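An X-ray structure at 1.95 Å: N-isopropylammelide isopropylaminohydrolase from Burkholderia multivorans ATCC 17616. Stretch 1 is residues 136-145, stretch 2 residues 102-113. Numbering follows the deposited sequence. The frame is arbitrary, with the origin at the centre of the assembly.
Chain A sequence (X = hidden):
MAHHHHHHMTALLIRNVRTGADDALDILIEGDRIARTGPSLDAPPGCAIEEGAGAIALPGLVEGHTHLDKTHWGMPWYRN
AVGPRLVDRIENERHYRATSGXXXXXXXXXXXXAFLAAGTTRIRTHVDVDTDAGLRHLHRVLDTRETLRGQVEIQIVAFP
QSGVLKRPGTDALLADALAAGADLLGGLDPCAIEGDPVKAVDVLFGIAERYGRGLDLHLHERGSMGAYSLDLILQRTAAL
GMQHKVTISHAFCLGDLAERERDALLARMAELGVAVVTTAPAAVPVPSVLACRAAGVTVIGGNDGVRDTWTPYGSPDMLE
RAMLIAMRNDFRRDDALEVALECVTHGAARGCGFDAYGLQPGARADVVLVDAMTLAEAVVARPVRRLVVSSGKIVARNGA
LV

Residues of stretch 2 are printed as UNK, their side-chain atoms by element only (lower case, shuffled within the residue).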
# COMPACT_ATOMS: atom_id res chain seq x y z
N ARG A 136 -16.90 2.81 -13.58
CA ARG A 136 -16.03 3.45 -14.57
C ARG A 136 -14.61 3.60 -14.04
O ARG A 136 -13.64 3.35 -14.77
CB ARG A 136 -16.58 4.81 -15.00
CG ARG A 136 -15.57 5.55 -15.87
CD ARG A 136 -16.20 6.57 -16.77
NE ARG A 136 -17.27 7.34 -16.14
CZ ARG A 136 -17.08 8.30 -15.24
NH1 ARG A 136 -18.14 8.95 -14.75
NH2 ARG A 136 -15.86 8.60 -14.81
N HIS A 137 -14.45 4.04 -12.78
CA HIS A 137 -13.10 4.17 -12.23
C HIS A 137 -12.43 2.81 -12.11
O HIS A 137 -11.24 2.66 -12.40
CB HIS A 137 -13.13 4.86 -10.87
CG HIS A 137 -13.86 6.17 -10.85
ND1 HIS A 137 -13.57 7.20 -11.72
CD2 HIS A 137 -14.86 6.62 -10.06
CE1 HIS A 137 -14.37 8.22 -11.47
NE2 HIS A 137 -15.16 7.90 -10.47
N LEU A 138 -13.19 1.80 -11.66
CA LEU A 138 -12.65 0.45 -11.58
C LEU A 138 -12.14 -0.02 -12.94
O LEU A 138 -11.02 -0.54 -13.05
CB LEU A 138 -13.72 -0.50 -11.05
CG LEU A 138 -13.26 -1.96 -11.00
CD1 LEU A 138 -12.06 -2.09 -10.05
CD2 LEU A 138 -14.42 -2.87 -10.57
N HIS A 139 -12.95 0.14 -13.99
CA HIS A 139 -12.53 -0.32 -15.32
C HIS A 139 -11.25 0.37 -15.77
O HIS A 139 -10.39 -0.25 -16.40
CB HIS A 139 -13.65 -0.09 -16.34
CG HIS A 139 -14.80 -1.04 -16.19
ND1 HIS A 139 -14.64 -2.39 -15.98
CD2 HIS A 139 -16.14 -0.83 -16.22
CE1 HIS A 139 -15.82 -2.97 -15.87
NE2 HIS A 139 -16.75 -2.04 -16.02
N ARG A 140 -11.09 1.67 -15.47
CA ARG A 140 -9.87 2.37 -15.86
C ARG A 140 -8.65 1.83 -15.12
O ARG A 140 -7.58 1.65 -15.71
CB ARG A 140 -10.02 3.88 -15.64
CG ARG A 140 -11.16 4.54 -16.43
CD ARG A 140 -10.94 4.51 -17.94
NE ARG A 140 -11.14 3.19 -18.53
CZ ARG A 140 -12.31 2.71 -18.95
NH1 ARG A 140 -12.37 1.49 -19.47
NH2 ARG A 140 -13.41 3.44 -18.85
N VAL A 141 -8.79 1.58 -13.82
CA VAL A 141 -7.66 1.03 -13.07
C VAL A 141 -7.39 -0.41 -13.49
O VAL A 141 -6.22 -0.84 -13.54
CB VAL A 141 -7.92 1.15 -11.56
CG1 VAL A 141 -6.78 0.49 -10.76
CG2 VAL A 141 -8.04 2.63 -11.18
N LEU A 142 -8.43 -1.18 -13.81
CA LEU A 142 -8.20 -2.54 -14.34
C LEU A 142 -7.42 -2.50 -15.64
O LEU A 142 -6.57 -3.37 -15.89
CB LEU A 142 -9.52 -3.28 -14.53
CG LEU A 142 -10.27 -3.68 -13.26
CD1 LEU A 142 -11.67 -4.14 -13.61
CD2 LEU A 142 -9.54 -4.77 -12.48
N ASP A 143 -7.71 -1.53 -16.52
CA ASP A 143 -6.91 -1.35 -17.73
C ASP A 143 -5.46 -1.10 -17.38
O ASP A 143 -4.54 -1.68 -17.98
CB ASP A 143 -7.43 -0.18 -18.57
CG ASP A 143 -8.78 -0.44 -19.22
OD1 ASP A 143 -9.20 -1.61 -19.32
OD2 ASP A 143 -9.42 0.55 -19.64
N THR A 144 -5.22 -0.17 -16.45
CA THR A 144 -3.86 0.12 -16.02
C THR A 144 -3.17 -1.13 -15.49
O THR A 144 -2.02 -1.40 -15.83
CB THR A 144 -3.87 1.22 -14.96
OG1 THR A 144 -4.14 2.48 -15.59
CG2 THR A 144 -2.53 1.30 -14.24
N ARG A 145 -3.88 -1.91 -14.66
CA ARG A 145 -3.29 -3.13 -14.11
C ARG A 145 -2.90 -4.11 -15.22
O ARG A 145 -1.83 -4.72 -15.18
CB ARG A 145 -4.27 -3.78 -13.14
CG ARG A 145 -3.82 -5.13 -12.59
CD ARG A 145 -4.60 -5.51 -11.34
NE ARG A 145 -5.88 -6.17 -11.62
CZ ARG A 145 -6.71 -6.57 -10.65
NH1 ARG A 145 -6.36 -6.36 -9.39
NH2 ARG A 145 -7.86 -7.18 -10.93
N UNK A 102 -11.86 14.14 -15.97
CA UNK A 102 -10.73 13.41 -15.39
C UNK A 102 -10.77 11.95 -15.82
O UNK A 102 -11.80 11.29 -15.73
c UNK A 102 -8.37 11.25 -12.30
n UNK A 102 -9.54 11.54 -12.85
c UNK A 102 -9.55 12.88 -13.21
c UNK A 102 -10.74 13.52 -13.87
n UNK A 102 -7.63 12.34 -12.29
c UNK A 102 -8.34 13.37 -12.86
N UNK A 103 -9.62 11.46 -16.28
CA UNK A 103 -9.48 10.09 -16.78
C UNK A 103 -8.62 9.31 -15.79
O UNK A 103 -7.39 9.46 -15.77
o UNK A 103 -7.63 8.57 -19.54
c UNK A 103 -8.86 10.09 -18.18
o UNK A 103 -9.18 7.72 -18.23
c UNK A 103 -8.54 8.69 -18.69
N UNK A 104 -9.26 8.47 -14.98
CA UNK A 104 -8.51 7.61 -14.07
C UNK A 104 -7.57 6.67 -14.81
O UNK A 104 -6.69 6.08 -14.17
c UNK A 104 -9.47 6.80 -13.19
N UNK A 105 -7.72 6.52 -16.13
CA UNK A 105 -6.86 5.66 -16.92
C UNK A 105 -5.45 6.19 -17.09
O UNK A 105 -4.49 5.58 -16.63
N UNK A 106 -5.31 7.34 -17.77
CA UNK A 106 -3.98 7.88 -17.99
C UNK A 106 -3.33 8.28 -16.67
O UNK A 106 -2.12 8.09 -16.50
c UNK A 106 -4.04 9.08 -18.94
N UNK A 107 -4.13 8.79 -15.73
CA UNK A 107 -3.59 9.23 -14.45
C UNK A 107 -3.03 8.05 -13.66
O UNK A 107 -1.88 8.09 -13.20
c UNK A 107 -4.66 9.95 -13.65
N UNK A 108 -3.84 6.99 -13.48
CA UNK A 108 -3.38 5.85 -12.70
C UNK A 108 -2.17 5.19 -13.35
O UNK A 108 -1.25 4.74 -12.66
o UNK A 108 -4.97 4.31 -13.77
c UNK A 108 -4.50 4.82 -12.52
N UNK A 109 -2.14 5.13 -14.69
CA UNK A 109 -1.01 4.50 -15.37
C UNK A 109 0.25 5.32 -15.16
O UNK A 109 1.30 4.78 -14.79
c UNK A 109 -1.32 4.34 -16.85
c UNK A 109 -0.73 3.50 -19.12
c UNK A 109 -0.23 3.66 -17.70
c UNK A 109 0.17 2.31 -17.11
N UNK A 110 0.17 6.63 -15.37
CA UNK A 110 1.32 7.51 -15.15
C UNK A 110 1.84 7.40 -13.72
O UNK A 110 3.05 7.28 -13.50
c UNK A 110 0.94 8.95 -15.49
N UNK A 111 0.94 7.44 -12.73
CA UNK A 111 1.40 7.37 -11.34
C UNK A 111 1.97 5.99 -11.01
O UNK A 111 3.01 5.89 -10.35
c UNK A 111 1.89 8.36 -8.52
c UNK A 111 0.61 7.60 -8.88
c UNK A 111 0.27 7.73 -10.37
c UNK A 111 -0.56 8.05 -7.98
N UNK A 112 1.31 4.92 -11.45
CA UNK A 112 1.86 3.58 -11.19
C UNK A 112 3.21 3.41 -11.87
O UNK A 112 4.11 2.76 -11.32
c UNK A 112 0.88 2.51 -11.66
N UNK A 113 3.38 3.99 -13.06
CA UNK A 113 4.69 3.92 -13.70
C UNK A 113 5.73 4.73 -12.93
O UNK A 113 6.90 4.33 -12.86
c UNK A 113 3.28 2.37 -19.52
c UNK A 113 4.12 3.23 -16.05
n UNK A 113 3.86 2.41 -18.33
n UNK A 113 3.23 1.23 -20.19
c UNK A 113 3.98 3.61 -17.52
c UNK A 113 4.58 4.38 -15.15
n UNK A 113 2.76 3.48 -20.04
O HOH W 1 -4.91 2.89 -18.21

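Position 102 carries one carbon and then a five-membered ring of three carbons and two nitrogens. The ring makes no contact with stretch 1. It is His 102.

Position 103 has two carbons, the second carrying two oxygens. Its CA-to-CB bond points away from stretch 1, yet one of its oxygens lies 3.7 Å from Arg 140 CD. It is Asp 103, poorly ordered, and that oxygen is OD1. It is the N-cap: OD1 accepts from the backbone N of position 105 at 2.8 Å, and OD2 accepts from the N of position 106 at 3.2 Å.

Position 104 has a single carbon. This CB points toward stretch 1 and lies 3.9 Å from Arg 140 CB and 4.4 Å from His 137 ND1. It is Ala 104.

Position 105 has no side-chain atoms. Its N is 3.5 Å from Arg 140 CB. It is Gly 105. An ideal CB here would clash with Asp 103 OD1, at 2.9 Å.

Positions 106 and 107 each have one carbon and do not touch stretch 1. They are Ala 106, pointing away, and Ala 107, pointing sideways.

Position 108 has one carbon and one oxygen, unbranched. The oxygen is 2.7 Å from Thr 144 OG1. This is Ser 108, chi1 p. Its OG also donates to Ala 104 O at 2.5 Å.

Position 109 has four carbons, forked at the second. It points sideways, and its CB is 3.6 Å from Thr 144 OG1. It is Leu 109.

Position 110 has one carbon pointing away: Ala 110.

Position 111 has four carbons, forked at the second, out of reach of stretch 1: Leu 111.

Position 112 has one carbon pointing toward stretch 1, with CB 4.4 Å from Thr 144 CG2: Ala 112.

Position 113 has three carbons, a nitrogen, and a carbon carrying two more nitrogens. It is out of reach: Arg 113.

The two helices cross at -40°, with their axes 8.1 Å apart at closest approach. Ala 104, Gly 105 and Ser 108, all small, lie at the contact. Arg 140 packs its CB against the first helical turn, while its end leads away and its NH1 forms a salt bridge with Asp 143 OD2 at 3.1 Å. One turn on, Thr 144 is the most covered residue of the contact. Its OG1 is hydrogen-bonded to Ser 108 OG, and a water links the same OG1, at 2.8 Å, to Gly 105 O, at 3.1 Å. The contact thus joins close backbone packing to a small polar cluster.

Stretch 2, residues 102-113: HDAGAASLALAR
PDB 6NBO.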